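Local coordinates for PlzA (Borrelia burgdorferi, PDB 7MIE), which binds the bacterial second messenger c-di-GMP through its PilZ domain and probably acts as a receptor for that signal, at residues A[41-46]-A[160-165]; A[117-122]-A[146-151]; A[231-236]-A[240-245]. All coordinates share one frame; numbering follows the deposited sequence.

Interaction 1. Residues A[41-46]-A[160-165]; sequences EIKMST and DLKLGQ. With C2E (9,9'-[(2R,3R,3aS,5S,7aR,9R,10R,10aS,12S,14aR)-3,5,10,12-tetrahydroxy-5,12-dioxidooctahydro-2H,7H-difuro[3,2-d:3',2'-j][1,3,7,9,2,8]tetraoxadiphosphacyclododecine-2,9-diyl]bis(2-amino-1,9-dihydro-6H-purin-6-one)), chain C.
Lys-162, near the C-terminal end of helix 149-164, reaches across to the short edge strand 42-43 and bonds the backbone carbonyl of Glu-41, so the contact ties this helix to the antiparallel sheet of the PilZN3 domain, where Ile-42 pairs through its backbone with Ile-74 of strand 65-74. The direct polar link is one hydrogen bond: Lys-162 NZ lies 3.0 Å from Glu-41 O, with a C=O...N angle of 158° and the donor tilted 21° from the carbonyl plane. CG of Lys-162 stands opposite its backbone N (chi1 -174°) and every later torsion is extended, which carries the ammonium the full length of the chain to that oxygen.

Two waters widen the grip. Water 1 accepts from both Glu-41 N and Lys-162 NZ, bridging the ammonium to the other polar atom of the same residue's backbone. Water 2 donates to Glu-41 OE2 over 2.7 Å and accepts from Lys-43 NZ, with a weak third bond from Lys-162 NZ. The two ammonium nitrogens, Lys-43 NZ and Lys-162 NZ, stand 4.3 Å apart; the shared water and the Glu-41 carboxylate probably temper their repulsion. Glu-41 OE1 is hydrogen-bonded to Ser-73 OG and forms a salt bridge with Lys-80 NZ.

Apolar packing accompanies these bonds. The aliphatic part of Lys-162 runs past Ile-42 in the opposite sense, Ile-42 CD1 touching Lys-162 CD at 4.0 Å, while the buried isoleucine also meets Leu-158 and Leu-159 one turn back.

Where the helix ends, Gln-165 takes a positive phi and belongs to the c-di-GMP pocket: its carbonyl receives a weak bond from ligand O2A, and its NE2 turns back to Lys-162 O at 2.9 Å, in the carbonyl plane on a lone pair.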
loop_
_atom_site.group_PDB
_atom_site.type_symbol
_atom_site.label_atom_id
_atom_site.label_comp_id
_atom_site.label_asym_id
_atom_site.label_seq_id
_atom_site.Cartn_x
_atom_site.Cartn_y
_atom_site.Cartn_z
ATOM N N GLU A 41 1.328 4.298 -8.899
ATOM C CA GLU A 41 0.894 3.031 -8.323
ATOM C C GLU A 41 -0.369 3.219 -7.491
ATOM O O GLU A 41 -0.676 4.335 -7.047
ATOM C CB GLU A 41 2.012 2.455 -7.427
ATOM C CG GLU A 41 2.244 3.308 -6.153
ATOM C CD GLU A 41 3.400 3.015 -5.193
ATOM O OE1 GLU A 41 4.004 1.939 -5.311
ATOM O OE2 GLU A 41 3.643 3.862 -4.276
ATOM N N ILE A 42 -1.037 2.086 -7.176
ATOM C CA ILE A 42 -2.133 2.081 -6.226
ATOM C C ILE A 42 -1.744 1.131 -5.093
ATOM O O ILE A 42 -1.458 -0.043 -5.340
ATOM C CB ILE A 42 -3.405 1.554 -6.943
ATOM C CG1 ILE A 42 -3.840 2.432 -8.141
ATOM C CG2 ILE A 42 -4.532 1.370 -5.921
ATOM C CD1 ILE A 42 -4.225 3.873 -7.719
ATOM N N LYS A 43 -1.669 1.679 -3.870
ATOM C CA LYS A 43 -1.391 0.868 -2.676
ATOM C C LYS A 43 -2.577 -0.032 -2.354
ATOM O O LYS A 43 -3.729 0.360 -2.505
ATOM C CB LYS A 43 -0.941 1.704 -1.470
ATOM C CG LYS A 43 0.402 2.381 -1.702
ATOM C CD LYS A 43 0.976 3.189 -0.559
ATOM C CE LYS A 43 0.147 4.392 -0.180
ATOM N NZ LYS A 43 0.127 5.462 -1.237
ATOM N N MET A 44 -2.292 -1.262 -1.859
ATOM C CA MET A 44 -3.364 -2.225 -1.644
ATOM C C MET A 44 -4.071 -2.007 -0.304
ATOM O O MET A 44 -3.467 -1.611 0.696
ATOM C CB MET A 44 -2.837 -3.667 -1.727
ATOM C CG MET A 44 -2.039 -3.899 -2.975
ATOM S SD MET A 44 -2.965 -3.584 -4.543
ATOM C CE MET A 44 -3.993 -5.016 -4.434
ATOM N N SER A 45 -5.390 -2.250 -0.307
ATOM C CA SER A 45 -6.235 -2.273 0.886
ATOM C C SER A 45 -7.367 -3.260 0.613
ATOM O O SER A 45 -7.544 -3.698 -0.532
ATOM C CB SER A 45 -6.781 -0.890 1.195
ATOM O OG SER A 45 -7.871 -0.604 0.302
ATOM N N THR A 46 -8.117 -3.617 1.665
ATOM C CA THR A 46 -9.200 -4.585 1.561
ATOM C C THR A 46 -10.149 -4.240 0.406
ATOM O O THR A 46 -10.497 -5.119 -0.402
ATOM C CB THR A 46 -9.912 -4.706 2.910
ATOM O OG1 THR A 46 -8.891 -5.120 3.822
ATOM C CG2 THR A 46 -10.992 -5.786 2.902
ATOM N N ASP A 160 -6.812 7.004 -12.598
ATOM C CA ASP A 160 -7.543 8.211 -12.962
ATOM C C ASP A 160 -8.111 8.894 -11.725
ATOM O O ASP A 160 -8.011 10.111 -11.595
ATOM C CB ASP A 160 -8.758 7.863 -13.824
ATOM C CG ASP A 160 -8.449 7.530 -15.262
ATOM O OD1 ASP A 160 -7.343 7.927 -15.771
ATOM O OD2 ASP A 160 -9.361 6.914 -15.896
ATOM N N LEU A 161 -8.673 8.113 -10.818
ATOM C CA LEU A 161 -9.238 8.684 -9.591
ATOM C C LEU A 161 -8.138 9.253 -8.699
ATOM O O LEU A 161 -8.304 10.324 -8.113
ATOM C CB LEU A 161 -10.037 7.618 -8.847
ATOM C CG LEU A 161 -11.249 7.087 -9.613
ATOM C CD1 LEU A 161 -11.964 6.047 -8.747
ATOM C CD2 LEU A 161 -12.213 8.232 -9.968
ATOM N N LYS A 162 -7.007 8.541 -8.597
ATOM C CA LYS A 162 -5.899 9.078 -7.822
ATOM C C LYS A 162 -5.389 10.392 -8.399
ATOM O O LYS A 162 -5.107 11.319 -7.625
ATOM C CB LYS A 162 -4.780 8.020 -7.699
ATOM C CG LYS A 162 -3.657 8.460 -6.770
ATOM C CD LYS A 162 -2.625 7.311 -6.530
ATOM C CE LYS A 162 -1.562 7.805 -5.547
ATOM N NZ LYS A 162 -0.535 6.755 -5.300
ATOM N N LEU A 163 -5.273 10.490 -9.730
ATOM C CA LEU A 163 -4.822 11.729 -10.373
ATOM C C LEU A 163 -5.781 12.891 -10.074
ATOM O O LEU A 163 -5.351 14.012 -9.827
ATOM C CB LEU A 163 -4.742 11.536 -11.898
ATOM C CG LEU A 163 -4.508 12.798 -12.736
ATOM C CD1 LEU A 163 -3.159 13.446 -12.371
ATOM C CD2 LEU A 163 -4.507 12.435 -14.218
ATOM N N GLY A 164 -7.073 12.616 -10.137
ATOM C CA GLY A 164 -8.058 13.674 -9.979
ATOM C C GLY A 164 -8.126 14.255 -8.569
ATOM O O GLY A 164 -8.460 15.427 -8.415
ATOM N N GLN A 165 -7.912 13.418 -7.527
ATOM C CA GLN A 165 -7.995 13.943 -6.161
ATOM C C GLN A 165 -9.363 14.541 -5.857
ATOM O O GLN A 165 -9.473 15.540 -5.140
ATOM C CB GLN A 165 -6.899 14.996 -5.928
ATOM C CG GLN A 165 -5.527 14.342 -5.854
ATOM C CD GLN A 165 -5.476 13.423 -4.657
ATOM O OE1 GLN A 165 -5.660 13.874 -3.531
ATOM N NE2 GLN A 165 -5.253 12.134 -4.884
HETATM P P1 C2E C . -7.801 16.556 0.069
HETATM O O2P C2E C . -8.828 17.268 0.840
HETATM O O1P C2E C . -6.577 17.270 -0.446
HETATM O "O5'" C2E C . -7.203 15.491 1.115
HETATM C "C5'" C2E C . -6.054 14.726 0.713
HETATM C "C4'" C2E C . -5.942 13.497 1.585
HETATM O "O4'" C2E C . -5.854 13.893 2.971
HETATM C "C3'" C2E C . -7.150 12.555 1.556
HETATM O "O3'" C2E C . -7.000 11.709 0.421
HETATM C "C2'" C2E C . -6.827 11.719 2.824
HETATM O "O2'" C2E C . -5.748 10.845 2.554
HETATM C "C1'" C2E C . -6.289 12.805 3.771
HETATM N N9 C2E C . -7.308 13.279 4.695
HETATM C C8 C2E C . -7.971 14.485 4.734
HETATM N N7 C2E C . -8.831 14.569 5.712
HETATM C C5 C2E C . -8.751 13.318 6.332
HETATM C C6 C2E C . -9.465 12.795 7.434
HETATM O O6 C2E C . -10.390 13.344 8.052
HETATM N N1 C2E C . -9.069 11.475 7.717
HETATM C C2 C2E C . -8.098 10.770 7.036
HETATM N N2 C2E C . -7.839 9.503 7.426
HETATM N N3 C2E C . -7.427 11.254 5.996
HETATM C C4 C2E C . -7.811 12.530 5.713
HETATM P P11 C2E C . -8.314 10.918 -0.100
HETATM O O21 C2E C . -7.777 9.994 -1.141
HETATM O O11 C2E C . -8.968 10.309 1.111
HETATM O O5A C2E C . -9.255 12.112 -0.640
HETATM C C5A C2E C . -8.869 12.666 -1.923
HETATM C C4A C2E C . -9.639 13.937 -2.143
HETATM O O4A C2E C . -11.054 13.647 -2.233
HETATM C C3A C2E C . -9.529 14.941 -0.995
HETATM O O3A C2E C . -8.297 15.638 -1.161
HETATM C C2A C2E C . -10.795 15.765 -1.220
HETATM O O2A C2E C . -10.652 16.693 -2.286
HETATM C C1A C2E C . -11.783 14.650 -1.583
HETATM N N91 C2E C . -12.529 14.115 -0.459
HETATM C C81 C2E C . -12.367 12.890 0.155
HETATM N N71 C2E C . -13.207 12.727 1.146
HETATM C C51 C2E C . -13.973 13.895 1.178
HETATM C C61 C2E C . -15.047 14.289 2.029
HETATM O O61 C2E C . -15.599 13.678 2.952
HETATM N N11 C2E C . -15.526 15.552 1.692
HETATM C C21 C2E C . -15.014 16.367 0.714
HETATM N N21 C2E C . -15.620 17.558 0.567
HETATM N N31 C2E C . -14.041 15.994 -0.119
HETATM C C41 C2E C . -13.554 14.751 0.191
HETATM O O HOH W 1 1.310 7.024 -7.649
HETATM O O HOH W 2 1.873 5.791 -3.474
#

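Interaction 2. Residues A[117-122]-A[146-151]; sequences PFLSVK and PAPEEI
Leu-119 approaches the loop of Pro-146, Ala-147 and Pro-148 with its two methyl groups divided between different parts of that loop. Its CA is 7.7 Å from the CA of Ala-147, the nearest pair of backbones here, and that separation is spanned by the leucine side chain. CB leaves the strand toward the loop but lies too far back to touch it. CG follows on the side opposite the carbonyl carbon and beside the backbone N (chi1 -66°), and the fork then opens onto the proline-rich chain. From this branch point CD1 goes to the ring of Pro-148, where CD is 3.8 Å away; the two side chains cross obliquely, and CD is the ring atom that CD1 meets. The same CD1 also rests against the backbone of Ala-147, 4.2 Å from its CA. The second branch, CD2, turns to the preceding peptide and comes to 4.0 Å from Pro-146 O, a van der Waals approach of a methyl to a carbonyl oxygen.

In the antiparallel sheet of the PilZN3 domain, Leu-119 lies in strand 119-131, pairing through its backbone with Ile-101 of the neighbouring strand 98-102. Its side chain also touches Phe-143 of strand 134-143 and Ser-145. The other segment is the connection by which the chain leaves strand 134-143 and enters helix 149-164: Pro-148 holds the N-cap position of that helix, and its carbonyl accepts a weak bond from Ile-151 N in the first turn.

No hydrogen bond spans the two segments, and the contact is small, burying 93 Å² in all, at the protein surface. Phe-116, just ahead of segment 117-122, extends the apolar patch by packing on both Pro-148 and Ile-151.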
loop_
_atom_site.group_PDB
_atom_site.type_symbol
_atom_site.label_atom_id
_atom_site.label_comp_id
_atom_site.label_asym_id
_atom_site.label_seq_id
_atom_site.Cartn_x
_atom_site.Cartn_y
_atom_site.Cartn_z
ATOM N N PRO A 117 -2.872 -18.038 -15.016
ATOM C CA PRO A 117 -1.595 -18.668 -15.365
ATOM C C PRO A 117 -0.417 -17.905 -14.768
ATOM O O PRO A 117 -0.496 -16.682 -14.605
ATOM C CB PRO A 117 -1.547 -18.538 -16.897
ATOM C CG PRO A 117 -3.009 -18.560 -17.312
ATOM C CD PRO A 117 -3.736 -17.841 -16.196
ATOM N N PHE A 118 0.670 -18.634 -14.444
ATOM C CA PHE A 118 1.917 -17.998 -14.016
ATOM C C PHE A 118 2.321 -16.982 -15.078
ATOM O O PHE A 118 2.193 -17.266 -16.261
ATOM C CB PHE A 118 3.025 -19.036 -13.770
ATOM C CG PHE A 118 3.098 -19.517 -12.337
ATOM C CD1 PHE A 118 3.831 -18.826 -11.394
ATOM C CD2 PHE A 118 2.395 -20.645 -11.913
ATOM C CE1 PHE A 118 3.888 -19.239 -10.069
ATOM C CE2 PHE A 118 2.461 -21.084 -10.590
ATOM C CZ PHE A 118 3.212 -20.385 -9.668
ATOM N N LEU A 119 2.781 -15.791 -14.659
ATOM C CA LEU A 119 3.234 -14.773 -15.595
ATOM C C LEU A 119 4.710 -14.464 -15.343
ATOM O O LEU A 119 5.092 -14.214 -14.190
ATOM C CB LEU A 119 2.399 -13.502 -15.383
ATOM C CG LEU A 119 0.906 -13.617 -15.734
ATOM C CD1 LEU A 119 0.190 -12.330 -15.343
ATOM C CD2 LEU A 119 0.702 -13.887 -17.235
ATOM N N SER A 120 5.481 -14.359 -16.440
ATOM C CA SER A 120 6.894 -14.002 -16.382
ATOM C C SER A 120 7.078 -12.553 -15.934
ATOM O O SER A 120 6.373 -11.652 -16.435
ATOM C CB SER A 120 7.533 -14.177 -17.750
ATOM O OG SER A 120 7.673 -15.557 -17.985
ATOM N N VAL A 121 8.031 -12.340 -15.010
ATOM C CA VAL A 121 8.379 -11.000 -14.531
ATOM C C VAL A 121 9.893 -10.798 -14.501
ATOM O O VAL A 121 10.687 -11.764 -14.497
ATOM C CB VAL A 121 7.785 -10.723 -13.132
ATOM C CG1 VAL A 121 6.245 -10.756 -13.140
ATOM C CG2 VAL A 121 8.388 -11.655 -12.077
ATOM N N LYS A 122 10.307 -9.528 -14.472
ATOM C CA LYS A 122 11.717 -9.206 -14.293
ATOM C C LYS A 122 11.833 -8.172 -13.177
ATOM O O LYS A 122 10.969 -7.285 -13.025
ATOM C CB LYS A 122 12.346 -8.728 -15.608
ATOM C CG LYS A 122 11.746 -7.488 -16.234
ATOM C CD LYS A 122 12.638 -6.846 -17.305
ATOM C CE LYS A 122 12.327 -5.371 -17.477
ATOM N NZ LYS A 122 12.707 -4.844 -18.814
ATOM N N PRO A 146 1.480 -9.464 -21.107
ATOM C CA PRO A 146 0.282 -8.815 -20.560
ATOM C C PRO A 146 -0.239 -9.363 -19.229
ATOM O O PRO A 146 -0.521 -10.553 -19.089
ATOM C CB PRO A 146 -0.760 -8.983 -21.692
ATOM C CG PRO A 146 -0.085 -9.852 -22.767
ATOM C CD PRO A 146 1.401 -9.655 -22.567
ATOM N N ALA A 147 -0.385 -8.463 -18.242
ATOM C CA ALA A 147 -1.223 -8.733 -17.095
ATOM C C ALA A 147 -2.648 -8.990 -17.582
ATOM O O ALA A 147 -3.041 -8.537 -18.660
ATOM C CB ALA A 147 -1.186 -7.550 -16.154
ATOM N N PRO A 148 -3.480 -9.707 -16.794
ATOM C CA PRO A 148 -4.879 -9.919 -17.156
ATOM C C PRO A 148 -5.571 -8.585 -17.436
ATOM O O PRO A 148 -5.506 -7.677 -16.615
ATOM C CB PRO A 148 -5.489 -10.495 -15.879
ATOM C CG PRO A 148 -4.315 -11.205 -15.211
ATOM C CD PRO A 148 -3.085 -10.394 -15.554
ATOM N N GLU A 149 -6.255 -8.493 -18.576
ATOM C CA GLU A 149 -6.798 -7.209 -18.997
ATOM C C GLU A 149 -7.876 -6.703 -18.038
ATOM O O GLU A 149 -7.964 -5.493 -17.852
ATOM C CB GLU A 149 -7.246 -7.264 -20.462
ATOM C CG GLU A 149 -6.079 -7.342 -21.444
ATOM C CD GLU A 149 -6.470 -7.137 -22.920
ATOM O OE1 GLU A 149 -7.502 -7.690 -23.332
ATOM O OE2 GLU A 149 -5.773 -6.375 -23.643
ATOM N N GLU A 150 -8.673 -7.611 -17.422
ATOM C CA GLU A 150 -9.738 -7.219 -16.505
ATOM C C GLU A 150 -9.159 -6.469 -15.299
ATOM O O GLU A 150 -9.739 -5.471 -14.854
ATOM C CB GLU A 150 -10.590 -8.435 -16.079
ATOM C CG GLU A 150 -9.872 -9.393 -15.132
ATOM C CD GLU A 150 -10.679 -10.486 -14.423
ATOM O OE1 GLU A 150 -11.145 -10.256 -13.244
ATOM O OE2 GLU A 150 -10.800 -11.593 -15.018
ATOM N N ILE A 151 -7.934 -6.856 -14.887
ATOM C CA ILE A 151 -7.283 -6.190 -13.763
ATOM C C ILE A 151 -6.655 -4.871 -14.230
ATOM O O ILE A 151 -6.871 -3.841 -13.598
ATOM C CB ILE A 151 -6.255 -7.123 -13.099
ATOM C CG1 ILE A 151 -7.025 -8.254 -12.397
ATOM C CG2 ILE A 151 -5.415 -6.347 -12.101
ATOM C CD1 ILE A 151 -6.174 -9.343 -11.869
#

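Interaction 3. Residues A[231-236]-A[240-245]; sequences FSFEFI and IFIEGK
Phe-231 and Ile-242 lie side by side, pointing the same way from one face of their strands, with Ile-242 CD1 at the edge of the phenyl ring, near its plane, 4.1 Å from Phe-231 CD2. With chi1 at 167° the Phe-231 ring swings away from the backbone N and lies beside the carbonyl carbon. On the same face Phe-233 presents its ring differently: Ile-240 CB sits over one of its faces, and Ile-240 CG2 comes to 4.4 Å from Phe-233 CZ. The Ile-242 CD1 methyl also approaches that second ring, obliquely.

These pairs belong to the antiparallel beta hairpin of strands 228-233 and 240-250; within it the axes of segments 231-233 and 240-245 run at 166° and approach to 4.7 Å. Phe-231 with Ile-242 and Phe-233 with Ile-240 are hydrogen-bonded pairs, two backbone bonds each; Phe-231 N to Ile-242 O measures 2.8 Å at 166° about the hydrogen. Strand 240-250 also carries Lys-247, which binds c-di-GMP. Helix 273-283 packs on part of this face, Tyr-275 touching both Phe-233 and Ile-242, while Phe-231 packs on Ile-203 and Leu-206 of strand 198-207.

Ser-232 and Phe-241, the non-hydrogen-bonded pair between them, occupy the other face, their CA atoms 4.5 Å apart. Ser-232 CB meets the phenyl ring obliquely, 3.5 Å from Phe-241 CD1, while the serine hydroxyl is engaged by Glu-239 OE1.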
loop_
_atom_site.group_PDB
_atom_site.type_symbol
_atom_site.label_atom_id
_atom_site.label_comp_id
_atom_site.label_asym_id
_atom_site.label_seq_id
_atom_site.Cartn_x
_atom_site.Cartn_y
_atom_site.Cartn_z
ATOM N N PHE A 231 2.178 15.538 12.980
ATOM C CA PHE A 231 1.382 14.556 13.701
ATOM C C PHE A 231 2.324 13.466 14.169
ATOM O O PHE A 231 3.147 12.986 13.403
ATOM C CB PHE A 231 0.316 13.996 12.745
ATOM C CG PHE A 231 -0.429 12.754 13.176
ATOM C CD1 PHE A 231 -1.298 12.795 14.255
ATOM C CD2 PHE A 231 -0.313 11.565 12.459
ATOM C CE1 PHE A 231 -2.033 11.668 14.608
ATOM C CE2 PHE A 231 -1.052 10.438 12.811
ATOM C CZ PHE A 231 -1.901 10.497 13.892
ATOM N N SER A 232 2.197 13.076 15.440
ATOM C CA SER A 232 3.094 12.063 15.946
ATOM C C SER A 232 2.402 11.189 16.979
ATOM O O SER A 232 1.410 11.581 17.619
ATOM C CB SER A 232 4.372 12.706 16.506
ATOM O OG SER A 232 4.082 13.381 17.716
ATOM N N PHE A 233 2.940 9.980 17.106
ATOM C CA PHE A 233 2.505 9.078 18.157
ATOM C C PHE A 233 3.637 8.123 18.519
ATOM O O PHE A 233 4.525 7.853 17.717
ATOM C CB PHE A 233 1.292 8.264 17.701
ATOM C CG PHE A 233 1.431 7.648 16.326
ATOM C CD1 PHE A 233 1.048 8.355 15.187
ATOM C CD2 PHE A 233 1.885 6.344 16.168
ATOM C CE1 PHE A 233 1.144 7.770 13.927
ATOM C CE2 PHE A 233 1.973 5.761 14.909
ATOM C CZ PHE A 233 1.598 6.473 13.787
ATOM N N GLU A 234 3.553 7.562 19.729
ATOM C CA GLU A 234 4.597 6.673 20.212
ATOM C C GLU A 234 4.570 5.423 19.353
ATOM O O GLU A 234 3.500 4.923 19.006
ATOM C CB GLU A 234 4.361 6.309 21.680
ATOM C CG GLU A 234 4.465 7.498 22.620
ATOM C CD GLU A 234 5.755 7.634 23.419
ATOM O OE1 GLU A 234 5.706 8.256 24.500
ATOM O OE2 GLU A 234 6.812 7.150 22.951
ATOM N N PHE A 235 5.761 4.972 18.980
ATOM C CA PHE A 235 5.907 3.809 18.128
ATOM C C PHE A 235 7.318 3.268 18.315
ATOM O O PHE A 235 8.263 4.051 18.443
ATOM C CB PHE A 235 5.626 4.184 16.670
ATOM C CG PHE A 235 5.454 3.014 15.731
ATOM C CD1 PHE A 235 4.392 2.133 15.872
ATOM C CD2 PHE A 235 6.363 2.793 14.706
ATOM C CE1 PHE A 235 4.248 1.057 15.010
ATOM C CE2 PHE A 235 6.206 1.726 13.834
ATOM C CZ PHE A 235 5.146 0.859 13.988
ATOM N N ILE A 236 7.414 1.933 18.334
ATOM C CA ILE A 236 8.630 1.164 18.560
ATOM C C ILE A 236 9.720 2.034 19.207
ATOM O O ILE A 236 10.575 2.552 18.454
ATOM C CB ILE A 236 9.081 0.436 17.272
ATOM C CG1 ILE A 236 7.938 -0.380 16.663
ATOM C CG2 ILE A 236 10.305 -0.435 17.533
ATOM C CD1 ILE A 236 7.151 -1.220 17.663
ATOM N N ILE A 240 6.851 8.288 16.018
ATOM C CA ILE A 240 6.799 8.532 14.573
ATOM C C ILE A 240 6.248 9.936 14.344
ATOM O O ILE A 240 5.261 10.324 14.963
ATOM C CB ILE A 240 5.934 7.482 13.845
ATOM C CG1 ILE A 240 6.663 6.142 13.748
ATOM C CG2 ILE A 240 5.523 7.965 12.456
ATOM C CD1 ILE A 240 6.101 5.217 12.694
ATOM N N PHE A 241 6.927 10.698 13.490
ATOM C CA PHE A 241 6.584 12.069 13.172
ATOM C C PHE A 241 6.213 12.129 11.695
ATOM O O PHE A 241 6.962 11.648 10.837
ATOM C CB PHE A 241 7.765 13.008 13.440
ATOM C CG PHE A 241 8.180 13.034 14.889
ATOM C CD1 PHE A 241 7.568 13.892 15.790
ATOM C CD2 PHE A 241 9.144 12.156 15.360
ATOM C CE1 PHE A 241 7.910 13.872 17.138
ATOM C CE2 PHE A 241 9.502 12.149 16.701
ATOM C CZ PHE A 241 8.885 13.004 17.586
ATOM N N ILE A 242 5.057 12.746 11.429
ATOM C CA ILE A 242 4.587 12.909 10.057
ATOM C C ILE A 242 4.163 14.351 9.859
ATOM O O ILE A 242 3.247 14.846 10.507
ATOM C CB ILE A 242 3.399 11.963 9.754
ATOM C CG1 ILE A 242 3.679 10.553 10.280
ATOM C CG2 ILE A 242 3.084 11.973 8.262
ATOM C CD1 ILE A 242 2.502 9.604 10.175
ATOM N N GLU A 243 4.783 14.991 8.862
ATOM C CA GLU A 243 4.439 16.356 8.505
ATOM C C GLU A 243 3.209 16.344 7.608
ATOM O O GLU A 243 3.060 15.462 6.762
ATOM C CB GLU A 243 5.646 16.990 7.809
ATOM C CG GLU A 243 6.889 16.941 8.694
ATOM C CD GLU A 243 8.138 17.564 8.070
ATOM O OE1 GLU A 243 7.994 18.636 7.457
ATOM O OE2 GLU A 243 9.246 16.951 8.163
ATOM N N GLY A 244 2.339 17.327 7.819
ATOM C CA GLY A 244 1.096 17.418 7.069
ATOM C C GLY A 244 0.466 18.805 7.171
ATOM O O GLY A 244 1.056 19.735 7.723
ATOM N N LYS A 245 -0.734 18.929 6.596
ATOM C CA LYS A 245 -1.492 20.170 6.537
ATOM C C LYS A 245 -2.928 19.886 6.951
ATOM O O LYS A 245 -3.447 18.793 6.722
ATOM C CB LYS A 245 -1.471 20.729 5.110
ATOM C CG LYS A 245 -0.074 21.088 4.616
ATOM C CD LYS A 245 -0.039 21.822 3.293
ATOM C CE LYS A 245 1.361 21.975 2.726
ATOM N NZ LYS A 245 2.407 21.937 3.778
#

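Interactions 1 and 2 belong to the same PilZN3 domain and use different ends of helix 149-164: 146-151 holds its start and 160-165 its finish. Both join that helix to one antiparallel sheet, at strands 42-43 and 119-131, with centres 20 Å apart, and interaction 2 is nested along the chain within the loop that interaction 1 closes. Interaction 3 follows later, in the second sheet, its centre 23 Å from that of interaction 1 and 38 Å from that of interaction 2. One bound c-di-GMP molecule bonds weakly to Gln-165 of interaction 1 and its nearest atom is about 9 Å from the Phe-231 side chain of interaction 3, consistent with a ligand site at the domain junction.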